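Local coordinates for protein AGR_L_2016p (Agrobacterium tumefaciens, PDB 2GVH) that probably hydrolyses acyl-CoA thioesters to free coenzyme A and a carboxylic acid, carrying two hotdog domains in a single chain, at residues Met55-Ala63 and Cys124-Val132; Thr64-Val72 and Ser142-Thr150. All coordinates share one frame; numbering follows the deposited sequence.

Contact 1: residues Met55-Ala63 and Cys124-Val132; sequences MDRVAFIAA and CTRGIFHMV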
loop_
_atom_site.group_PDB
_atom_site.type_symbol
_atom_site.label_atom_id
_atom_site.label_comp_id
_atom_site.label_asym_id
_atom_site.label_seq_id
_atom_site.Cartn_x
_atom_site.Cartn_y
_atom_site.Cartn_z
HETATM N N MSE B 55 13.611 -9.411 1.500
HETATM C CA MSE B 55 14.442 -10.587 1.714
HETATM C C MSE B 55 13.679 -11.651 2.509
HETATM O O MSE B 55 13.734 -12.832 2.193
HETATM C CB MSE B 55 15.722 -10.215 2.421
HETATM C CG MSE B 55 16.620 -9.291 1.617
HETATM SE SE MSE B 55 18.279 -8.763 2.582
HETATM C CE MSE B 55 19.262 -10.371 2.275
ATOM N N ASP B 56 12.940 -11.240 3.534
ATOM C CA ASP B 56 12.205 -12.218 4.284
ATOM C C ASP B 56 11.058 -12.754 3.445
ATOM O O ASP B 56 10.807 -13.959 3.447
ATOM C CB ASP B 56 11.788 -11.655 5.633
ATOM C CG ASP B 56 10.723 -12.480 6.323
ATOM O OD1 ASP B 56 11.075 -13.413 7.073
ATOM O OD2 ASP B 56 9.519 -12.152 6.134
ATOM N N ARG B 57 10.353 -11.861 2.719
ATOM C CA ARG B 57 9.216 -12.365 1.891
ATOM C C ARG B 57 9.645 -13.505 0.937
ATOM O O ARG B 57 8.997 -14.557 0.867
ATOM C CB ARG B 57 8.514 -11.255 1.142
ATOM C CG ARG B 57 7.035 -11.564 0.780
ATOM C CD ARG B 57 6.448 -10.530 -0.205
ATOM N NE ARG B 57 6.493 -9.223 0.390
ATOM C CZ ARG B 57 6.615 -8.081 -0.272
ATOM N NH1 ARG B 57 6.707 -8.046 -1.594
ATOM N NH2 ARG B 57 6.652 -6.949 0.409
ATOM N N VAL B 58 10.755 -13.338 0.235
ATOM C CA VAL B 58 11.114 -14.351 -0.743
ATOM C C VAL B 58 11.651 -15.602 -0.042
ATOM O O VAL B 58 11.571 -16.719 -0.567
ATOM C CB VAL B 58 12.091 -13.795 -1.787
ATOM C CG1 VAL B 58 13.300 -13.104 -1.108
ATOM C CG2 VAL B 58 12.507 -14.865 -2.770
ATOM N N ALA B 59 12.180 -15.412 1.155
ATOM C CA ALA B 59 12.563 -16.520 1.989
ATOM C C ALA B 59 11.348 -17.350 2.323
ATOM O O ALA B 59 11.345 -18.581 2.134
ATOM C CB ALA B 59 13.198 -16.031 3.220
ATOM N N PHE B 60 10.328 -16.657 2.815
ATOM C CA PHE B 60 9.048 -17.228 3.149
ATOM C C PHE B 60 8.474 -18.077 2.006
ATOM O O PHE B 60 8.213 -19.305 2.185
ATOM C CB PHE B 60 8.079 -16.125 3.579
ATOM C CG PHE B 60 6.661 -16.579 3.701
ATOM C CD1 PHE B 60 6.221 -17.223 4.841
ATOM C CD2 PHE B 60 5.762 -16.363 2.675
ATOM C CE1 PHE B 60 4.905 -17.649 4.963
ATOM C CE2 PHE B 60 4.439 -16.792 2.786
ATOM C CZ PHE B 60 4.012 -17.423 3.933
ATOM N N ILE B 61 8.325 -17.444 0.841
ATOM C CA ILE B 61 7.848 -18.131 -0.364
ATOM C C ILE B 61 8.684 -19.399 -0.631
ATOM O O ILE B 61 8.126 -20.473 -0.879
ATOM C CB ILE B 61 7.900 -17.211 -1.574
ATOM C CG1 ILE B 61 6.988 -15.975 -1.374
ATOM C CG2 ILE B 61 7.529 -17.957 -2.840
ATOM C CD1 ILE B 61 7.140 -14.912 -2.477
ATOM N N ALA B 62 10.006 -19.269 -0.594
ATOM C CA ALA B 62 10.864 -20.416 -0.878
ATOM C C ALA B 62 10.545 -21.589 0.033
ATOM O O ALA B 62 10.239 -22.683 -0.445
ATOM C CB ALA B 62 12.324 -20.049 -0.759
ATOM N N ALA B 63 10.604 -21.333 1.332
ATOM C CA ALA B 63 10.215 -22.254 2.374
ATOM C C ALA B 63 8.880 -22.912 2.119
ATOM O O ALA B 63 8.772 -24.128 2.197
ATOM C CB ALA B 63 10.184 -21.531 3.692
ATOM N N CYS B 124 25.203 -6.453 -3.226
ATOM C CA CYS B 124 25.170 -7.865 -3.237
ATOM C C CYS B 124 25.076 -8.435 -1.831
ATOM O O CYS B 124 25.936 -9.173 -1.389
ATOM C CB CYS B 124 26.416 -8.368 -3.899
ATOM S SG CYS B 124 26.238 -10.115 -4.129
ATOM N N THR B 125 24.008 -8.080 -1.131
ATOM C CA THR B 125 23.815 -8.427 0.247
ATOM C C THR B 125 23.311 -9.873 0.429
ATOM O O THR B 125 22.441 -10.358 -0.295
ATOM C CB THR B 125 22.849 -7.454 0.828
ATOM O OG1 THR B 125 23.394 -6.134 0.689
ATOM C CG2 THR B 125 22.613 -7.745 2.281
ATOM N N ARG B 126 23.871 -10.567 1.401
ATOM C CA ARG B 126 23.485 -11.945 1.648
ATOM C C ARG B 126 22.820 -12.024 3.011
ATOM O O ARG B 126 23.277 -11.401 3.954
ATOM C CB ARG B 126 24.722 -12.828 1.588
ATOM C CG ARG B 126 24.561 -14.202 2.116
ATOM C CD ARG B 126 25.902 -14.845 2.236
ATOM N NE ARG B 126 25.769 -16.296 2.273
ATOM C CZ ARG B 126 26.105 -17.066 3.297
ATOM N NH1 ARG B 126 26.640 -16.550 4.407
ATOM N NH2 ARG B 126 25.922 -18.374 3.194
ATOM N N GLY B 127 21.719 -12.757 3.116
ATOM C CA GLY B 127 21.109 -13.017 4.420
ATOM C C GLY B 127 20.787 -14.487 4.624
ATOM O O GLY B 127 20.589 -15.233 3.671
ATOM N N ILE B 128 20.717 -14.905 5.874
ATOM C CA ILE B 128 20.377 -16.278 6.178
ATOM C C ILE B 128 19.170 -16.280 7.081
ATOM O O ILE B 128 19.195 -15.685 8.150
ATOM C CB ILE B 128 21.544 -17.020 6.862
ATOM C CG1 ILE B 128 22.665 -17.327 5.863
ATOM C CG2 ILE B 128 21.058 -18.302 7.474
ATOM N N PHE B 129 18.116 -16.960 6.647
ATOM C CA PHE B 129 16.860 -16.984 7.381
ATOM C C PHE B 129 16.527 -18.346 7.884
ATOM O O PHE B 129 16.649 -19.327 7.164
ATOM C CB PHE B 129 15.735 -16.484 6.507
ATOM C CG PHE B 129 15.769 -15.022 6.290
ATOM C CD1 PHE B 129 16.614 -14.463 5.334
ATOM C CD2 PHE B 129 14.938 -14.189 7.027
ATOM C CE1 PHE B 129 16.635 -13.057 5.119
ATOM C CE2 PHE B 129 14.949 -12.771 6.830
ATOM C CZ PHE B 129 15.801 -12.212 5.885
ATOM N N HIS B 130 16.112 -18.419 9.137
ATOM C CA HIS B 130 15.714 -19.688 9.697
ATOM C C HIS B 130 14.213 -19.739 9.818
ATOM O O HIS B 130 13.626 -19.140 10.748
ATOM C CB HIS B 130 16.389 -19.923 11.045
ATOM C CG HIS B 130 17.885 -19.929 10.973
ATOM N ND1 HIS B 130 18.617 -21.086 10.779
ATOM C CD2 HIS B 130 18.787 -18.920 11.059
ATOM C CE1 HIS B 130 19.903 -20.789 10.754
ATOM N NE2 HIS B 130 20.032 -19.481 10.917
HETATM N N MSE B 131 13.585 -20.409 8.845
HETATM C CA MSE B 131 12.135 -20.585 8.868
HETATM C C MSE B 131 11.835 -21.825 9.682
HETATM O O MSE B 131 12.677 -22.686 9.802
HETATM C CB MSE B 131 11.563 -20.736 7.470
HETATM C CG MSE B 131 12.090 -19.738 6.455
HETATM SE SE MSE B 131 11.925 -17.899 7.031
HETATM C CE MSE B 131 9.993 -17.625 6.810
ATOM N N VAL B 132 10.649 -21.867 10.278
ATOM C CA VAL B 132 10.154 -23.002 11.029
ATOM C C VAL B 132 8.735 -23.263 10.553
ATOM O O VAL B 132 7.963 -22.325 10.307
ATOM C CB VAL B 132 10.141 -22.711 12.535
ATOM C CG1 VAL B 132 9.426 -23.818 13.309
ATOM C CG2 VAL B 132 11.542 -22.531 13.056
#
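Met55, modelled as selenomethionine, reaches from helix 49-67 to Gly127 on strand 121-133. Its chain bends at the last torsion (chi3 79°), which lays the terminal methyl against the backbone of the strand. Met55 CE lies 3.5 Å from Gly127 N, and nearer the helix Met55 CB rests 4.0 Å from Phe129 CZ. The carbonyl O of Met55 lies over one face of that same ring. Asp56 follows with its backbone: Asp56 CA makes an off-centre CH-pi contact, 4.2 Å from the centroid of the Phe129 ring. Asp56 CB packs beside CE2 of Phe129, and its carboxylate is turned 51° from the ring plane. One turn on from Met55, Ala59 CB meets the Phe129 ring obliquely, 4.1 Å from Phe129 CG, and also approaches the selenium of Met131. Phe60 receives the end of the Met131 selenomethionine: Met131 CE sits 3.8 Å from Phe60 CA and near the plane of the Phe60 ring, at its edge. That ring stacks edge-to-face on Phe178 of the second subunit. Met131 gets there by bending at its second and third torsions, and Met131 CG lies 3.8 Å from Ala63 CB. The axes of 55-63 and 124-132 approach to 9.4 Å at 45°, the helix lying against the curved antiparallel sheet as the sausage of the hotdog fold. No hydrogen bond joins the two segments; they are held together by the Phe129 ring, two selenomethionines, Ala59 and Ala63, with CA and CB of both Asp56 and Phe60 adding to the packing. The contact itself is thus apolar, and the buried Asp56 carboxylate takes its polar partners from outside it: OD1 bonds to Thr73 OG1, and OD2 weakly to Gly180 N of the second subunit.

Contact 2: residues Thr64-Val72 and Ser142-Thr150; sequences TRFGRTPFV and SYVLPELLT
The Tyr143 ring has Thr69 OG1 over one face and Gly67 O at its edge, near the ring plane, whereas the Phe66 ring takes Glu147 O and Leu145 CB at its edge and Pro146 CG obliquely. These rings mark the C-terminal end of the central helix of the first hotdog domain, where the chain turns into strand 71-80 and is covered by the segment leading from strand 121-133 toward the second hotdog domain. Helix 49-67 ends at Gly67; Arg68, with positive phi, is the first residue beyond it, and its N still bonds Thr64 O. Gly67 offers its carbonyl to the linker: Tyr143 OH donates to Gly67 O at 2.9 Å, with a C=O...OH angle of 110° and the donor tilted 19° from the carbonyl plane. The approach is therefore well to the side of the C=O bond, and the Thr69 methyl CG2 packs 3.6 Å from the same Tyr143 OH. Phe66 has its CG anti to the backbone N (chi1 -179°), and its side chain and that of Pro146 come from opposite directions, Pro146 CG lying 3.4 Å from Phe66 CE2. Beside it, Phe66 CZ comes 4.1 Å from Leu148 CB. Arg65 and Arg68 both form salt bridges with Glu245 of the second domain, so the helix end is tied to that domain as well as to the linker. Leu145 CD2 lies at the edge of the Phe71 ring, 3.7 Å from CZ of Phe71.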
loop_
_atom_site.group_PDB
_atom_site.type_symbol
_atom_site.label_atom_id
_atom_site.label_comp_id
_atom_site.label_asym_id
_atom_site.label_seq_id
_atom_site.Cartn_x
_atom_site.Cartn_y
_atom_site.Cartn_z
ATOM N N THR B 64 7.857 -22.109 1.825
ATOM C CA THR B 64 6.505 -22.629 1.698
ATOM C C THR B 64 6.398 -23.552 0.489
ATOM O O THR B 64 5.704 -24.556 0.518
ATOM C CB THR B 64 5.474 -21.522 1.624
ATOM O OG1 THR B 64 5.750 -20.523 2.628
ATOM C CG2 THR B 64 4.090 -22.118 1.857
ATOM N N ARG B 65 7.121 -23.219 -0.565
ATOM C CA ARG B 65 7.135 -24.028 -1.767
ATOM C C ARG B 65 7.808 -25.336 -1.477
ATOM O O ARG B 65 7.514 -26.340 -2.103
ATOM C CB ARG B 65 7.940 -23.352 -2.864
ATOM C CG ARG B 65 7.176 -22.396 -3.740
ATOM C CD ARG B 65 8.081 -21.929 -4.870
ATOM N NE ARG B 65 7.326 -21.685 -6.089
ATOM C CZ ARG B 65 7.738 -20.931 -7.111
ATOM N NH1 ARG B 65 8.919 -20.326 -7.095
ATOM N NH2 ARG B 65 6.943 -20.775 -8.160
ATOM N N PHE B 66 8.757 -25.300 -0.557
ATOM C CA PHE B 66 9.525 -26.470 -0.270
ATOM C C PHE B 66 8.710 -27.438 0.572
ATOM O O PHE B 66 8.579 -28.622 0.222
ATOM C CB PHE B 66 10.824 -26.123 0.455
ATOM C CG PHE B 66 11.685 -27.350 0.752
ATOM C CD1 PHE B 66 12.430 -27.945 -0.256
ATOM C CD2 PHE B 66 11.706 -27.919 2.026
ATOM C CE1 PHE B 66 13.217 -29.081 0.002
ATOM C CE2 PHE B 66 12.489 -29.077 2.306
ATOM C CZ PHE B 66 13.241 -29.655 1.301
ATOM N N GLY B 67 8.159 -26.926 1.678
ATOM C CA GLY B 67 7.511 -27.806 2.663
ATOM C C GLY B 67 6.010 -27.851 2.545
ATOM O O GLY B 67 5.385 -28.638 3.211
ATOM N N ARG B 68 5.439 -26.961 1.726
ATOM C CA ARG B 68 4.002 -26.933 1.476
ATOM C C ARG B 68 3.236 -26.972 2.802
ATOM O O ARG B 68 2.447 -27.896 3.059
ATOM C CB ARG B 68 3.601 -28.112 0.556
ATOM C CG ARG B 68 4.238 -28.107 -0.867
ATOM C CD ARG B 68 3.812 -26.884 -1.664
ATOM N NE ARG B 68 4.508 -26.718 -2.946
ATOM C CZ ARG B 68 4.414 -25.614 -3.702
ATOM N NH1 ARG B 68 3.671 -24.598 -3.300
ATOM N NH2 ARG B 68 5.056 -25.505 -4.860
ATOM N N THR B 69 3.512 -25.987 3.656
ATOM C CA THR B 69 2.926 -25.908 5.000
ATOM C C THR B 69 3.154 -24.492 5.492
ATOM O O THR B 69 3.991 -23.818 4.938
ATOM C CB THR B 69 3.579 -26.944 5.959
ATOM O OG1 THR B 69 2.828 -27.029 7.176
ATOM C CG2 THR B 69 5.032 -26.588 6.267
ATOM N N PRO B 70 2.402 -24.011 6.505
ATOM C CA PRO B 70 2.710 -22.637 6.943
ATOM C C PRO B 70 4.092 -22.533 7.605
ATOM O O PRO B 70 4.535 -23.478 8.260
ATOM C CB PRO B 70 1.602 -22.320 7.956
ATOM C CG PRO B 70 0.540 -23.365 7.718
ATOM C CD PRO B 70 1.274 -24.585 7.260
ATOM N N PHE B 71 4.764 -21.404 7.396
ATOM C CA PHE B 71 6.061 -21.103 7.994
ATOM C C PHE B 71 6.079 -19.767 8.713
ATOM O O PHE B 71 5.414 -18.820 8.303
ATOM C CB PHE B 71 7.128 -21.015 6.910
ATOM C CG PHE B 71 7.662 -22.327 6.488
ATOM C CD1 PHE B 71 8.688 -22.911 7.173
ATOM C CD2 PHE B 71 7.120 -22.990 5.407
ATOM C CE1 PHE B 71 9.172 -24.126 6.792
ATOM C CE2 PHE B 71 7.592 -24.205 5.023
ATOM C CZ PHE B 71 8.627 -24.773 5.706
ATOM N N VAL B 72 6.885 -19.683 9.758
ATOM C CA VAL B 72 7.216 -18.400 10.356
ATOM C C VAL B 72 8.723 -18.208 10.350
ATOM O O VAL B 72 9.499 -19.160 10.152
ATOM C CB VAL B 72 6.723 -18.283 11.799
ATOM C CG1 VAL B 72 5.211 -18.263 11.825
ATOM C CG2 VAL B 72 7.316 -19.420 12.702
ATOM N N SER B 142 2.590 -35.026 13.100
ATOM C CA SER B 142 3.542 -35.926 12.440
ATOM C C SER B 142 4.093 -35.330 11.140
ATOM O O SER B 142 4.584 -36.043 10.264
ATOM C CB SER B 142 2.932 -37.332 12.215
ATOM N N TYR B 143 4.029 -34.013 11.020
ATOM C CA TYR B 143 4.593 -33.360 9.844
ATOM C C TYR B 143 6.108 -33.372 9.939
ATOM O O TYR B 143 6.666 -33.043 10.989
ATOM C CB TYR B 143 4.136 -31.905 9.737
ATOM C CG TYR B 143 4.891 -31.208 8.626
ATOM C CD1 TYR B 143 4.458 -31.315 7.311
ATOM C CD2 TYR B 143 6.083 -30.534 8.875
ATOM C CE1 TYR B 143 5.155 -30.740 6.277
ATOM C CE2 TYR B 143 6.797 -29.950 7.836
ATOM C CZ TYR B 143 6.319 -30.055 6.539
ATOM O OH TYR B 143 6.999 -29.513 5.485
ATOM N N VAL B 144 6.789 -33.720 8.856
ATOM C CA VAL B 144 8.203 -33.354 8.783
ATOM C C VAL B 144 8.554 -32.608 7.469
ATOM O O VAL B 144 7.810 -32.679 6.479
ATOM C CB VAL B 144 9.150 -34.554 8.943
ATOM C CG1 VAL B 144 8.597 -35.583 9.997
ATOM C CG2 VAL B 144 9.385 -35.173 7.583
ATOM N N LEU B 145 9.703 -31.941 7.441
ATOM C CA LEU B 145 10.158 -31.428 6.157
ATOM C C LEU B 145 10.800 -32.564 5.395
ATOM O O LEU B 145 11.386 -33.438 5.991
ATOM C CB LEU B 145 11.156 -30.256 6.252
ATOM C CG LEU B 145 10.915 -29.162 7.248
ATOM C CD1 LEU B 145 12.294 -28.765 7.763
ATOM C CD2 LEU B 145 10.195 -28.045 6.546
ATOM N N PRO B 146 10.714 -32.507 4.062
ATOM C CA PRO B 146 11.354 -33.502 3.214
ATOM C C PRO B 146 12.877 -33.400 3.319
ATOM O O PRO B 146 13.391 -32.308 3.557
ATOM C CB PRO B 146 10.894 -33.118 1.797
ATOM C CG PRO B 146 10.389 -31.719 1.896
ATOM C CD PRO B 146 9.981 -31.474 3.301
ATOM N N GLU B 147 13.583 -34.541 3.192
ATOM C CA GLU B 147 15.039 -34.493 2.938
ATOM C C GLU B 147 15.381 -33.451 1.826
ATOM O O GLU B 147 14.883 -33.570 0.699
ATOM C CB GLU B 147 15.560 -35.867 2.541
ATOM C CG GLU B 147 17.078 -35.970 2.518
ATOM C CD GLU B 147 17.595 -37.413 2.278
ATOM O OE1 GLU B 147 17.215 -38.376 3.020
ATOM O OE2 GLU B 147 18.412 -37.573 1.341
ATOM N N LEU B 148 16.197 -32.440 2.159
ATOM C CA LEU B 148 16.760 -31.488 1.154
ATOM C C LEU B 148 17.895 -32.174 0.390
ATOM O O LEU B 148 18.749 -32.827 1.005
ATOM C CB LEU B 148 17.302 -30.200 1.807
ATOM C CG LEU B 148 18.147 -29.172 1.000
ATOM C CD1 LEU B 148 17.598 -28.837 -0.377
ATOM C CD2 LEU B 148 18.382 -27.815 1.728
ATOM N N LEU B 149 17.893 -32.039 -0.940
ATOM C CA LEU B 149 19.044 -32.459 -1.791
ATOM C C LEU B 149 19.495 -31.270 -2.679
ATOM O O LEU B 149 18.786 -30.245 -2.756
ATOM C CB LEU B 149 18.744 -33.744 -2.611
ATOM C CG LEU B 149 17.364 -33.934 -3.272
ATOM N N THR B 150 20.657 -31.414 -3.328
ATOM C CA THR B 150 21.296 -30.314 -4.064
ATOM C C THR B 150 20.458 -29.805 -5.240
ATOM O O THR B 150 19.916 -30.598 -6.027
ATOM C CB THR B 150 22.712 -30.702 -4.562
ATOM O OG1 THR B 150 23.491 -31.197 -3.461
ATOM C CG2 THR B 150 23.438 -29.504 -5.210
#

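Both contacts use helix 49-67, and their centres lie 14 Å apart. Contact 1 seats the middle of the helix on the sheet, its centre about 12 Å from that of the chain; contact 2, its centre about 20 Å away, covers the helix end with the linker. They meet where strands 121-133 and 71-80 run side by side: Val132 O and Val72 N are 2.9 Å apart, a probable hydrogen bond. Both touch the second subunit, contact 1 through Asp56 and Phe60, contact 2 through Pro70 and Val72 on Arg176 of that subunit. Hotdog thioesterases commonly build active sites at such interfaces; contact 1 places the buried Asp56 at one, though its participation is not established.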